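Erythrocyte membrane protein 1 (Plasmodium falciparum, PDB 2XU0) probably binds host cell-surface receptors as a parasite adhesin of the infected red cell, here represented by its N-terminal segment and first Duffy-binding-like domain. Local coordinates at residues A129-P133 with R134-I138; S427-D430 with K431-L435. The protein carries 10 engineered substitutions. All coordinates share one frame; numbering follows the deposited sequence.

Contact 1 of 2, residues A129-P133 with R134-I138; sequences ACAPP and RRRHI
Pro132 O takes the backbone N-H of Arg136 at 3.0 Å from Arg136 N, nearly straight (169°) and almost along the line of the carbonyl. Arg135 N reaches the same oxygen, Pro132 O, at 2.8 Å, but at 127° this second bond is weak. One residue further along, His137 N makes a weak bond to Pro133 O, and CD2 of the imidazole approaches that oxygen obliquely, at 3.3 Å. Arg136 CB covers one face of the His137 ring, 3.9 Å above its centre. The Pro132 ring is flanked by arginines: its CD lies 3.7 Å from Arg135 CB, and Arg134 runs alongside, its NH2 3.8 Å from Pro132 CG. This is the start of the short helix 133-136 in the Duffy-binding domain, with Pro132 as N-cap and Pro133, which has no N-H to offer, in the first turn. Arg134 has CG anti to the backbone N (chi1 -175°), and a bend at chi3 brings the guanidinium back beside Pro132. There Asp198 and Glu318 form salt bridges with it, Ser195 adds a hydrogen bond, and so helices 186-204 and 311-338 meet at one buried charge. Arg135 leads away to a salt bridge with Asp207, Arg136 to the carbonyl of Glu110. Trp315 packs on Ala131, Pro132 and Arg135, while Cys130 is disulfide-bonded to Cys113 and Ala129 N bonds to OD1 of Asn121, a residue of the magnesium site.

Contact 2 of 2, residues S427-D430 with K431-L435; sequences STID and KFLNL
The first turn of helix 429-437, in the C-terminal subdomain of the Duffy-binding-like domain, begins at Thr428, an N-cap residue whose side chain makes no capping bond. Its carbonyl oxygen also receives a weak bond from Lys431 N. The i to i+4 series opens weakly with Phe432 N to Thr428 O at 3.3 Å and continues with Leu433 N to Ile429 O at 2.8 Å, the donor close to the carbonyl direction. On the side turned to helix 371-407, Ile429 and Leu433 cross at a slant. With CG1 anti to its backbone N (chi1 174°), the isoleucine lays that branch alongside the leucine, Ile429 CG1 at 3.9 Å and CD1 at 3.8 Å from Leu433 CG. Asn395 and Tyr398 of the long helix touch Ile429, Phe391 touches Leu433, and the Phe432 ring stacks with that of Tyr398, so this face of the turn is applied to helix 371-407. Thr428 and Lys431, both exposed, run alongside each other in the same direction, with Thr428 CB 3.8 Å from Lys431 CG, and the lysine chain bends at chi2 and carries its amine away. Asn434 N bonds to Asp430 O at 3.2 Å, with the N-H coming in 26° off the plane of that carbonyl, and the amide carbon Asn434 CG sits 3.4 Å from that same Asp430 O.

How the contacts relate
Contact 1 is a loop running into the one-turn helix 133-136 of the Duffy-binding region, contact 2 the start of helix 429-437 in the C-terminal subdomain. Their centres are 23 Å apart and their nearest atoms about 11 Å. The centre of contact 1 lies about 8 Å from that of the chain, the centre of contact 2 about 18 Å. The magnesium site lies beside contact 1: the Ala131 side chain is about 4 Å from that of Ile118 and about 11 Å from the ion. Bound proline lies about 11 Å from the Ile429 side chain; Ala125, Asn126 and Gly127, just before contact 1, line its pocket with Leu396 and Met400 of helix 371-407, on which contact 2 packs.

Contact 1 of 2, residues A129-P133 with R134-I138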
# COMPACT_ATOMS: atom_id res chain seq x y z
N ALA A 129 -9.02 0.02 -9.89
CA ALA A 129 -8.25 -0.05 -8.64
C ALA A 129 -7.05 -0.99 -8.93
O ALA A 129 -7.18 -1.88 -9.80
CB ALA A 129 -9.12 -0.61 -7.53
N CYS A 130 -5.88 -0.75 -8.29
CA CYS A 130 -4.67 -1.57 -8.49
C CYS A 130 -4.33 -2.29 -7.23
O CYS A 130 -3.92 -1.66 -6.27
CB CYS A 130 -3.48 -0.73 -8.99
SG CYS A 130 -3.66 -0.11 -10.69
N ALA A 131 -4.48 -3.61 -7.23
CA ALA A 131 -4.11 -4.42 -6.06
C ALA A 131 -2.59 -4.45 -6.00
O ALA A 131 -1.97 -4.80 -6.99
CB ALA A 131 -4.68 -5.83 -6.16
N PRO A 132 -1.98 -3.94 -4.90
CA PRO A 132 -0.51 -3.92 -4.82
C PRO A 132 0.06 -5.33 -4.63
O PRO A 132 -0.63 -6.21 -4.12
CB PRO A 132 -0.23 -3.03 -3.61
CG PRO A 132 -1.41 -3.11 -2.77
CD PRO A 132 -2.59 -3.48 -3.63
N PRO A 133 1.31 -5.57 -5.05
CA PRO A 133 1.91 -6.92 -4.84
C PRO A 133 1.87 -7.42 -3.39
O PRO A 133 1.65 -8.61 -3.18
CB PRO A 133 3.33 -6.79 -5.42
CG PRO A 133 3.56 -5.37 -5.58
CD PRO A 133 2.26 -4.66 -5.72
N ARG A 134 1.92 -6.48 -2.38
CA ARG A 134 1.79 -6.86 -0.98
C ARG A 134 0.42 -7.53 -0.76
O ARG A 134 0.33 -8.51 -0.05
CB ARG A 134 2.01 -5.65 -0.03
CG ARG A 134 2.02 -5.97 1.49
CD ARG A 134 1.57 -4.79 2.37
NE ARG A 134 0.54 -3.99 1.71
CZ ARG A 134 -0.75 -4.28 1.68
NH1 ARG A 134 -1.22 -5.31 2.36
NH2 ARG A 134 -1.59 -3.54 0.97
N ARG A 135 -0.65 -7.02 -1.42
CA ARG A 135 -1.98 -7.61 -1.28
C ARG A 135 -2.09 -8.91 -2.04
O ARG A 135 -2.66 -9.85 -1.51
CB ARG A 135 -3.13 -6.62 -1.72
CG ARG A 135 -4.53 -7.26 -1.87
CD ARG A 135 -5.14 -7.65 -0.52
NE ARG A 135 -6.37 -8.46 -0.66
CZ ARG A 135 -6.41 -9.78 -0.77
NH1 ARG A 135 -5.29 -10.49 -0.79
NH2 ARG A 135 -7.57 -10.41 -0.84
N ARG A 136 -1.69 -8.91 -3.31
CA ARG A 136 -1.79 -10.08 -4.20
C ARG A 136 -1.33 -11.40 -3.54
O ARG A 136 -2.01 -12.42 -3.63
CB ARG A 136 -0.97 -9.84 -5.47
CG ARG A 136 -1.55 -8.82 -6.43
CD ARG A 136 -0.67 -8.70 -7.66
NE ARG A 136 -1.00 -9.78 -8.60
CZ ARG A 136 -0.55 -9.84 -9.85
NH1 ARG A 136 0.27 -8.90 -10.31
NH2 ARG A 136 -0.92 -10.83 -10.64
N HIS A 137 -0.21 -11.35 -2.83
CA HIS A 137 0.38 -12.54 -2.22
C HIS A 137 0.23 -12.65 -0.72
O HIS A 137 0.95 -13.41 -0.09
CB HIS A 137 1.83 -12.68 -2.68
CG HIS A 137 2.04 -12.33 -4.11
ND1 HIS A 137 1.45 -13.08 -5.14
CD2 HIS A 137 2.75 -11.33 -4.67
CE1 HIS A 137 1.84 -12.50 -6.26
NE2 HIS A 137 2.63 -11.45 -6.03
N ILE A 138 -0.76 -11.93 -0.14
CA ILE A 138 -1.07 -11.95 1.30
C ILE A 138 -1.20 -13.39 1.85
O ILE A 138 -1.74 -14.27 1.16
CB ILE A 138 -2.30 -11.03 1.61
CG1 ILE A 138 -2.03 -10.13 2.82
CG2 ILE A 138 -3.63 -11.83 1.76
CD1 ILE A 138 -3.05 -9.00 3.06

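Contact 2 of 2, residues S427-D430 with K431-L435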
# COMPACT_ATOMS: atom_id res chain seq x y z
N SER A 427 -12.11 16.88 -3.04
CA SER A 427 -13.08 16.45 -4.07
C SER A 427 -12.45 16.61 -5.47
O SER A 427 -12.81 15.90 -6.41
CB SER A 427 -14.37 17.26 -3.98
OG SER A 427 -15.32 16.58 -3.19
N THR A 428 -11.49 17.54 -5.58
CA THR A 428 -10.69 17.82 -6.76
C THR A 428 -9.59 16.76 -6.80
O THR A 428 -8.92 16.54 -5.78
CB THR A 428 -10.07 19.24 -6.63
OG1 THR A 428 -11.04 20.16 -6.13
CG2 THR A 428 -9.49 19.76 -7.93
N ILE A 429 -9.40 16.08 -7.96
CA ILE A 429 -8.35 15.06 -8.11
C ILE A 429 -6.99 15.71 -7.92
O ILE A 429 -6.12 15.13 -7.28
CB ILE A 429 -8.47 14.20 -9.42
CG1 ILE A 429 -7.26 13.23 -9.64
CG2 ILE A 429 -8.68 15.05 -10.65
CD1 ILE A 429 -7.05 12.08 -8.62
N ASP A 430 -6.83 16.96 -8.41
CA ASP A 430 -5.62 17.76 -8.30
C ASP A 430 -5.21 17.92 -6.83
O ASP A 430 -4.03 17.74 -6.54
CB ASP A 430 -5.82 19.14 -8.95
CG ASP A 430 -6.45 19.13 -10.34
OD1 ASP A 430 -7.58 18.59 -10.48
OD2 ASP A 430 -5.85 19.72 -11.28
N LYS A 431 -6.16 18.21 -5.89
CA LYS A 431 -5.83 18.34 -4.47
C LYS A 431 -5.42 16.99 -3.86
O LYS A 431 -4.52 16.95 -3.03
CB LYS A 431 -6.95 19.01 -3.66
CG LYS A 431 -7.41 20.35 -4.22
CD LYS A 431 -6.37 21.48 -4.09
CE LYS A 431 -6.67 22.62 -5.04
NZ LYS A 431 -5.85 23.82 -4.75
N PHE A 432 -6.05 15.90 -4.28
CA PHE A 432 -5.69 14.57 -3.81
C PHE A 432 -4.31 14.15 -4.35
O PHE A 432 -3.56 13.49 -3.64
CB PHE A 432 -6.80 13.51 -4.11
CG PHE A 432 -6.42 12.15 -3.56
CD1 PHE A 432 -6.64 11.83 -2.23
CD2 PHE A 432 -5.78 11.21 -4.37
CE1 PHE A 432 -6.21 10.60 -1.70
CE2 PHE A 432 -5.36 9.99 -3.85
CZ PHE A 432 -5.58 9.69 -2.52
N LEU A 433 -3.97 14.55 -5.60
CA LEU A 433 -2.68 14.24 -6.20
C LEU A 433 -1.51 14.94 -5.48
O LEU A 433 -0.44 14.34 -5.37
CB LEU A 433 -2.62 14.46 -7.74
CG LEU A 433 -3.48 13.51 -8.60
CD1 LEU A 433 -3.40 13.88 -10.09
CD2 LEU A 433 -3.05 12.07 -8.45
N ASN A 434 -1.76 16.13 -4.91
CA ASN A 434 -0.80 16.89 -4.09
C ASN A 434 -0.45 16.09 -2.85
O ASN A 434 0.69 16.11 -2.44
CB ASN A 434 -1.39 18.25 -3.62
CG ASN A 434 -1.69 19.28 -4.68
OD1 ASN A 434 -2.53 20.17 -4.48
ND2 ASN A 434 -0.98 19.24 -5.80
N LEU A 435 -1.42 15.36 -2.27
CA LEU A 435 -1.17 14.50 -1.10
C LEU A 435 -0.19 13.36 -1.47
O LEU A 435 0.69 13.01 -0.67
CB LEU A 435 -2.48 13.90 -0.56
CG LEU A 435 -3.58 14.87 -0.11
CD1 LEU A 435 -4.75 14.11 0.54
CD2 LEU A 435 -3.04 16.01 0.78